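PDB 5BOV: putative epoxide hydrolase protein from Klebsiella pneumoniae subsp. pneumoniae, which is a putative epoxide hydrolase of the alpha/beta hydrolase family that probably hydrolyses an ester or epoxide, its substrate being uncertain. Local coordinates for residues D25-L36 with A51-I62. Sequence-based numbering, arbitrary orientation.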
loop_
_atom_site.group_PDB
_atom_site.type_symbol
_atom_site.label_atom_id
_atom_site.label_comp_id
_atom_site.label_asym_id
_atom_site.label_seq_id
_atom_site.Cartn_x
_atom_site.Cartn_y
_atom_site.Cartn_z
ATOM N N ASP A 25 3.859 -1.629 16.360
ATOM C CA ASP A 25 5.178 -0.998 16.573
ATOM C C ASP A 25 6.015 -1.973 17.390
ATOM O O ASP A 25 5.800 -2.110 18.580
ATOM C CB ASP A 25 4.976 0.335 17.318
ATOM C CG ASP A 25 6.251 1.108 17.550
ATOM O OD1 ASP A 25 7.348 0.620 17.227
ATOM O OD2 ASP A 25 6.102 2.244 18.064
ATOM N N ILE A 26 6.924 -2.660 16.714
ATOM C CA ILE A 26 7.700 -3.717 17.334
ATOM C C ILE A 26 9.180 -3.532 17.032
ATOM O O ILE A 26 9.610 -2.727 16.166
ATOM C CB ILE A 26 7.283 -5.097 16.930
ATOM C CG1 ILE A 26 7.357 -5.283 15.399
ATOM C CG2 ILE A 26 5.907 -5.365 17.531
ATOM C CD1 ILE A 26 7.020 -6.705 15.005
ATOM N N GLY A 27 10.013 -4.220 17.808
ATOM C CA GLY A 27 11.437 -4.080 17.657
ATOM C C GLY A 27 12.055 -3.069 18.589
ATOM O O GLY A 27 11.383 -2.350 19.308
ATOM N N PRO A 28 13.373 -3.000 18.585
ATOM C CA PRO A 28 14.043 -2.131 19.549
ATOM C C PRO A 28 13.697 -0.721 19.325
ATOM O O PRO A 28 13.645 -0.261 18.162
ATOM C CB PRO A 28 15.525 -2.361 19.283
ATOM C CG PRO A 28 15.649 -3.180 18.107
ATOM C CD PRO A 28 14.322 -3.782 17.744
ATOM N N ARG A 29 13.480 0.037 20.377
ATOM C CA ARG A 29 13.087 1.436 20.235
ATOM C C ARG A 29 14.113 2.302 19.509
ATOM O O ARG A 29 13.690 3.240 18.815
ATOM C CB ARG A 29 12.829 2.101 21.584
ATOM C CG ARG A 29 11.871 1.359 22.501
ATOM C CD ARG A 29 10.457 1.332 21.992
ATOM N NE ARG A 29 10.243 0.326 20.953
ATOM C CZ ARG A 29 9.322 0.443 19.983
ATOM N NH1 ARG A 29 8.558 1.529 19.948
ATOM N NH2 ARG A 29 9.202 -0.526 19.050
ATOM N N ASP A 30 15.397 1.964 19.608
ATOM C CA ASP A 30 16.456 2.713 18.901
ATOM C C ASP A 30 16.833 2.127 17.571
ATOM O O ASP A 30 17.755 2.576 16.952
ATOM C CB ASP A 30 17.736 2.718 19.697
ATOM C CG ASP A 30 17.593 3.435 21.022
ATOM O OD1 ASP A 30 16.690 4.325 21.094
ATOM O OD2 ASP A 30 18.387 3.121 21.936
ATOM N N GLY A 31 16.090 1.137 17.129
ATOM C CA GLY A 31 16.414 0.445 15.861
ATOM C C GLY A 31 16.058 1.289 14.663
ATOM O O GLY A 31 15.266 2.259 14.737
ATOM N N GLN A 32 16.748 1.001 13.544
ATOM C CA GLN A 32 16.442 1.670 12.273
ATOM C C GLN A 32 14.954 1.520 12.013
ATOM O O GLN A 32 14.481 0.417 11.876
ATOM C CB GLN A 32 17.226 0.987 11.138
ATOM C CG GLN A 32 16.830 1.480 9.716
ATOM C CD GLN A 32 16.986 2.959 9.493
ATOM O OE1 GLN A 32 18.074 3.488 9.686
ATOM N NE2 GLN A 32 15.946 3.623 9.003
ATOM N N PRO A 33 14.238 2.636 11.798
ATOM C CA PRO A 33 12.800 2.469 11.514
ATOM C C PRO A 33 12.493 1.976 10.095
ATOM O O PRO A 33 13.092 2.443 9.140
ATOM C CB PRO A 33 12.210 3.920 11.731
ATOM C CG PRO A 33 13.258 4.627 12.538
ATOM C CD PRO A 33 14.563 4.032 12.156
ATOM N N VAL A 34 11.490 1.085 10.011
ATOM C CA VAL A 34 10.931 0.583 8.769
ATOM C C VAL A 34 9.404 0.690 8.872
ATOM O O VAL A 34 8.858 0.308 9.904
ATOM C CB VAL A 34 11.264 -0.922 8.572
ATOM C CG1 VAL A 34 10.747 -1.425 7.261
ATOM C CG2 VAL A 34 12.738 -1.188 8.689
ATOM N N ILE A 35 8.757 1.226 7.835
ATOM C CA ILE A 35 7.304 1.381 7.793
ATOM C C ILE A 35 6.804 0.546 6.622
ATOM O O ILE A 35 7.278 0.718 5.483
ATOM C CB ILE A 35 6.861 2.858 7.665
ATOM C CG1 ILE A 35 7.448 3.667 8.842
ATOM C CG2 ILE A 35 5.334 2.931 7.618
ATOM C CD1 ILE A 35 7.178 5.148 8.753
ATOM N N LEU A 36 5.916 -0.392 6.940
ATOM C CA LEU A 36 5.461 -1.402 5.989
ATOM C C LEU A 36 4.008 -1.084 5.710
ATOM O O LEU A 36 3.162 -1.151 6.593
ATOM C CB LEU A 36 5.600 -2.815 6.582
ATOM C CG LEU A 36 7.029 -3.206 7.025
ATOM C CD1 LEU A 36 6.995 -4.556 7.760
ATOM C CD2 LEU A 36 8.005 -3.223 5.860
ATOM N N ALA A 51 7.372 -8.529 9.683
ATOM C CA ALA A 51 7.718 -7.566 10.715
ATOM C C ALA A 51 8.494 -8.175 11.895
ATOM O O ALA A 51 9.529 -7.637 12.276
ATOM C CB ALA A 51 6.439 -6.816 11.166
ATOM N N PRO A 52 8.083 -9.349 12.440
ATOM C CA PRO A 52 8.843 -9.841 13.546
ATOM C C PRO A 52 10.219 -10.298 13.102
ATOM O O PRO A 52 11.148 -10.233 13.915
ATOM C CB PRO A 52 8.017 -11.027 14.072
ATOM C CG PRO A 52 6.634 -10.798 13.578
ATOM C CD PRO A 52 6.745 -9.991 12.360
ATOM N N ALA A 53 10.352 -10.746 11.853
ATOM C CA ALA A 53 11.671 -11.155 11.357
ATOM C C ALA A 53 12.597 -9.946 11.305
ATOM O O ALA A 53 13.774 -10.030 11.708
ATOM C CB ALA A 53 11.571 -11.745 9.954
ATOM N N LEU A 54 12.118 -8.829 10.836
ATOM C CA LEU A 54 12.924 -7.566 10.848
ATOM C C LEU A 54 13.219 -7.107 12.259
ATOM O O LEU A 54 14.349 -6.638 12.557
ATOM C CB LEU A 54 12.204 -6.505 10.077
ATOM C CG LEU A 54 12.194 -6.655 8.555
ATOM C CD1 LEU A 54 11.197 -5.726 7.905
ATOM C CD2 LEU A 54 13.556 -6.420 7.941
ATOM N N ALA A 55 12.225 -7.179 13.128
ATOM C CA ALA A 55 12.441 -6.797 14.524
ATOM C C ALA A 55 13.538 -7.585 15.198
ATOM O O ALA A 55 14.377 -7.040 15.935
ATOM C CB ALA A 55 11.166 -6.907 15.334
ATOM N N GLN A 56 13.584 -8.888 14.934
ATOM C CA GLN A 56 14.659 -9.784 15.466
ATOM C C GLN A 56 16.024 -9.491 14.932
ATOM O O GLN A 56 17.010 -9.766 15.590
ATOM C CB GLN A 56 14.248 -11.197 15.254
ATOM C CG GLN A 56 15.175 -12.258 15.758
ATOM C CD GLN A 56 14.588 -13.660 15.685
ATOM O OE1 GLN A 56 13.468 -13.866 15.140
ATOM N NE2 GLN A 56 15.341 -14.628 16.194
ATOM N N LYS A 57 16.102 -8.870 13.765
ATOM C CA LYS A 57 17.352 -8.436 13.156
ATOM C C LYS A 57 17.710 -6.961 13.477
ATOM O O LYS A 57 18.659 -6.408 12.938
ATOM C CB LYS A 57 17.268 -8.612 11.635
ATOM C CG LYS A 57 17.369 -10.107 11.156
ATOM C CD LYS A 57 18.837 -10.647 11.012
ATOM C CE LYS A 57 19.186 -12.141 11.079
ATOM N NZ LYS A 57 20.605 -12.336 10.740
ATOM N N GLY A 58 17.001 -6.366 14.420
ATOM C CA GLY A 58 17.332 -5.086 15.021
ATOM C C GLY A 58 16.700 -3.857 14.404
ATOM O O GLY A 58 17.089 -2.738 14.755
ATOM N N TYR A 59 15.681 -4.055 13.571
ATOM C CA TYR A 59 14.902 -2.947 13.068
ATOM C C TYR A 59 13.727 -2.610 13.967
ATOM O O TYR A 59 13.144 -3.469 14.638
ATOM C CB TYR A 59 14.340 -3.296 11.674
ATOM C CG TYR A 59 15.441 -3.429 10.604
ATOM C CD1 TYR A 59 16.116 -4.612 10.398
ATOM C CD2 TYR A 59 15.811 -2.321 9.836
ATOM C CE1 TYR A 59 17.146 -4.695 9.489
ATOM C CE2 TYR A 59 16.849 -2.385 8.918
ATOM C CZ TYR A 59 17.494 -3.562 8.721
ATOM O OH TYR A 59 18.532 -3.668 7.813
ATOM N N ARG A 60 13.353 -1.325 13.989
ATOM C CA ARG A 60 12.103 -0.914 14.579
ATOM C C ARG A 60 11.079 -0.938 13.445
ATOM O O ARG A 60 11.224 -0.144 12.517
ATOM C CB ARG A 60 12.196 0.476 15.156
ATOM C CG ARG A 60 10.908 0.842 15.842
ATOM C CD ARG A 60 10.690 2.292 16.048
ATOM N NE ARG A 60 9.413 2.658 16.636
ATOM C CZ ARG A 60 9.209 3.902 17.055
ATOM N NH1 ARG A 60 10.170 4.796 16.915
ATOM N NH2 ARG A 60 8.046 4.269 17.548
ATOM N N VAL A 61 9.974 -1.669 13.649
ATOM C CA VAL A 61 9.004 -1.860 12.543
ATOM C C VAL A 61 7.619 -1.315 12.901
ATOM O O VAL A 61 7.006 -1.661 13.932
ATOM C CB VAL A 61 8.894 -3.348 12.202
ATOM C CG1 VAL A 61 8.120 -3.525 10.919
ATOM C CG2 VAL A 61 10.283 -3.931 12.067
ATOM N N ILE A 62 7.126 -0.430 12.038
ATOM C CA ILE A 62 5.800 0.176 12.144
ATOM C C ILE A 62 4.926 -0.352 11.037
ATOM O O ILE A 62 5.314 -0.292 9.838
ATOM C CB ILE A 62 5.896 1.712 11.975
ATOM C CG1 ILE A 62 6.907 2.362 12.935
ATOM C CG2 ILE A 62 4.516 2.350 12.077
ATOM C CD1 ILE A 62 6.506 2.204 14.323
#
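Arg60 binds the Asp25 carboxylate side-on at its edge, the planes 17° apart, NE bonding Asp25 OD1 and NH2 bonding Asp25 OD2 (2.9 Å). Arg29 comes end-on from above the other face, NH2 bonding Asp25 OD1 at 2.8 Å and NH1 bonding Asp25 OD2. The negative charge of Asp25 probably balances much of the arginines' positive charge. The extended Arg60 chain, CG anti to the backbone N (chi1 -176°), puts Arg60 CD over one face of the Arg29 guanidinium. Gln32 O lies at the edge of the Tyr59 ring, and Val34 CG2 approaches obliquely, 3.5 Å from Tyr59 CD2. Ile26 and Val61 form an antiparallel hydrogen-bonded pair (Val61 N to Ile26 O, 2.8 Å); Val34 N to Arg60 O and Ile62 N to Val34 O link the parallel strands. Glycine suits position 27 by its positive phi and tight approach to Tyr59 O, Gly58 by positive phi as C' residue of a Schellman motif. Small Ala55 and Ala51 let the helix approach closely, Ala51 CB meeting Ile26 CD1 and Leu36 CD1. Strands 32-37 and 59-74 flank helix 50-56 in a beta-alpha-beta crossover; helix 291-303 packs on Val34 and Leu54, helix 85-98 on Ile35 and Ile62.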